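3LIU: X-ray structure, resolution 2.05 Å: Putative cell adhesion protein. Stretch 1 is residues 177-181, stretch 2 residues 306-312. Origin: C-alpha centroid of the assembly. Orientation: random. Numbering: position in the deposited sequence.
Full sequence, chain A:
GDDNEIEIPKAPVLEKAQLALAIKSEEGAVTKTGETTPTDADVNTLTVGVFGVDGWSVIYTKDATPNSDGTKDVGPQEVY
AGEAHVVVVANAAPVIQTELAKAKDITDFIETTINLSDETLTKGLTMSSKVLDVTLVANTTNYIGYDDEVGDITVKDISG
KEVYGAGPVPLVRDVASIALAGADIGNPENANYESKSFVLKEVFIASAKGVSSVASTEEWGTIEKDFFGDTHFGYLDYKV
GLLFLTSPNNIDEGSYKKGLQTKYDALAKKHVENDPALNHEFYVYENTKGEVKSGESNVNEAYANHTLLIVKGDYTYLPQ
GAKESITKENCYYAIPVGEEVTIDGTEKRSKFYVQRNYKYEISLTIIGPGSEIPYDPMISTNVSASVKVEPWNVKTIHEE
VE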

# COMPACT_ATOMS: atom_id res chain seq x y z
N SER A 177 2.77 3.76 -1.77
CA SER A 177 3.05 4.21 -3.12
C SER A 177 4.52 4.02 -3.38
O SER A 177 5.33 4.42 -2.54
CB SER A 177 2.72 5.69 -3.25
OG SER A 177 3.28 6.22 -4.45
N ILE A 178 4.88 3.37 -4.49
CA ILE A 178 6.28 3.17 -4.82
C ILE A 178 6.55 3.77 -6.18
O ILE A 178 5.82 3.50 -7.17
CB ILE A 178 6.70 1.65 -4.80
CG1 ILE A 178 6.48 1.04 -3.43
CG2 ILE A 178 8.17 1.48 -5.20
CD1 ILE A 178 6.72 -0.52 -3.34
N ALA A 179 7.59 4.58 -6.26
CA ALA A 179 7.98 5.21 -7.54
C ALA A 179 9.48 5.32 -7.68
O ALA A 179 10.20 5.45 -6.68
CB ALA A 179 7.35 6.58 -7.66
N LEU A 180 9.94 5.24 -8.93
CA LEU A 180 11.30 5.51 -9.32
C LEU A 180 11.42 7.01 -9.60
O LEU A 180 10.82 7.53 -10.56
CB LEU A 180 11.69 4.71 -10.58
CG LEU A 180 13.13 4.90 -11.09
CD1 LEU A 180 14.14 4.18 -10.20
CD2 LEU A 180 13.29 4.50 -12.57
N ALA A 181 12.18 7.68 -8.74
CA ALA A 181 12.38 9.11 -8.78
C ALA A 181 13.51 9.43 -9.75
O ALA A 181 13.50 10.46 -10.38
CB ALA A 181 12.72 9.61 -7.39
N HIS A 306 10.67 -10.08 -0.36
CA HIS A 306 10.41 -8.68 -0.14
C HIS A 306 10.02 -8.06 -1.44
O HIS A 306 10.45 -8.52 -2.50
CB HIS A 306 11.66 -8.03 0.40
CG HIS A 306 11.94 -8.41 1.81
ND1 HIS A 306 11.10 -8.07 2.84
CD2 HIS A 306 12.96 -9.11 2.36
CE1 HIS A 306 11.59 -8.53 3.97
NE2 HIS A 306 12.71 -9.18 3.71
N THR A 307 9.21 -7.01 -1.37
CA THR A 307 8.79 -6.30 -2.57
C THR A 307 9.98 -5.63 -3.23
O THR A 307 10.79 -4.98 -2.55
CB THR A 307 7.74 -5.26 -2.20
OG1 THR A 307 6.63 -5.93 -1.61
CG2 THR A 307 7.26 -4.47 -3.39
N LEU A 308 10.11 -5.86 -4.55
CA LEU A 308 11.23 -5.35 -5.35
C LEU A 308 10.70 -4.33 -6.32
O LEU A 308 9.61 -4.50 -6.88
CB LEU A 308 11.92 -6.48 -6.17
CG LEU A 308 12.35 -7.75 -5.42
CD1 LEU A 308 12.96 -8.79 -6.35
CD2 LEU A 308 13.32 -7.47 -4.26
N LEU A 309 11.51 -3.28 -6.53
CA LEU A 309 11.44 -2.47 -7.69
C LEU A 309 12.57 -2.87 -8.60
O LEU A 309 13.75 -2.86 -8.22
CB LEU A 309 11.47 -0.96 -7.35
CG LEU A 309 11.36 -0.08 -8.62
CD1 LEU A 309 10.48 1.14 -8.42
CD2 LEU A 309 12.73 0.32 -9.18
N ILE A 310 12.20 -3.22 -9.83
CA ILE A 310 13.16 -3.64 -10.83
C ILE A 310 13.08 -2.75 -12.07
O ILE A 310 11.96 -2.50 -12.60
CB ILE A 310 12.91 -5.12 -11.24
CG1 ILE A 310 12.84 -6.01 -9.99
CG2 ILE A 310 14.03 -5.68 -12.23
CD1 ILE A 310 12.57 -7.53 -10.29
N VAL A 311 14.23 -2.21 -12.50
CA VAL A 311 14.33 -1.46 -13.75
C VAL A 311 15.07 -2.23 -14.83
O VAL A 311 15.94 -3.07 -14.54
CB VAL A 311 14.96 -0.06 -13.55
CG1 VAL A 311 14.28 0.67 -12.33
CG2 VAL A 311 16.42 -0.17 -13.34
N LYS A 312 14.65 -1.99 -16.07
CA LYS A 312 15.31 -2.52 -17.25
C LYS A 312 15.70 -1.37 -18.16
O LYS A 312 14.90 -0.46 -18.39
CB LYS A 312 14.39 -3.44 -18.02
CG LYS A 312 15.16 -4.34 -19.03
CD LYS A 312 14.26 -5.12 -19.94
CE LYS A 312 13.58 -4.22 -20.93
NZ LYS A 312 12.69 -5.01 -21.77

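L309 is the center of this contact. It has the largest share of covered surface, 63 Å², and its CA-to-CB bond points toward the strand 177-181, where I178 and L180 point back with 50 Å² each. The two strands run in roughly the same direction, 32° apart, and their axes come no closer than 8.9 Å. That is too far for backbone pairing, and no hydrogen bond crosses between the stretches. What fills the space is side chain.

The rule is alternation. In a strand every second residue faces the same way, so I178 and L180 reach across while A179 between them points away; on the other side L309 and V311 point toward the partner, and L308 points away. T307, in the loop just before the strand, points toward the partner as well. The closest pair of CA atoms is that of L180 and L309, 8.1 Å apart, a gap that two leucines can fill between them.

L309 then serves both of the residues that point toward it. Its CD1 sits 4.0 Å from CG2 of I178 and 4.2 Å from the backbone N of L180, so this methyl lies close against the opposing main chain, while its CD2 lies 4.2 Å from CD1 of L180. Its chi1 is t, but its chi2 of 140° falls between the usual wells.

The flanking pairs extend the same pattern in step. I178, with chi1 m and chi2 t, extends its CD1 to 4.0 Å from CG2 of T307. The threonine thus offers a methyl to the contact, and its OG1 is hydrogen-bonded elsewhere in the structure. At the other end, CD2 of L180 meets CG1 of V311 at 4.0 Å. The lesson is economical: 217 Å² buried in total, mostly from aliphatic groups meeting near van der Waals distance.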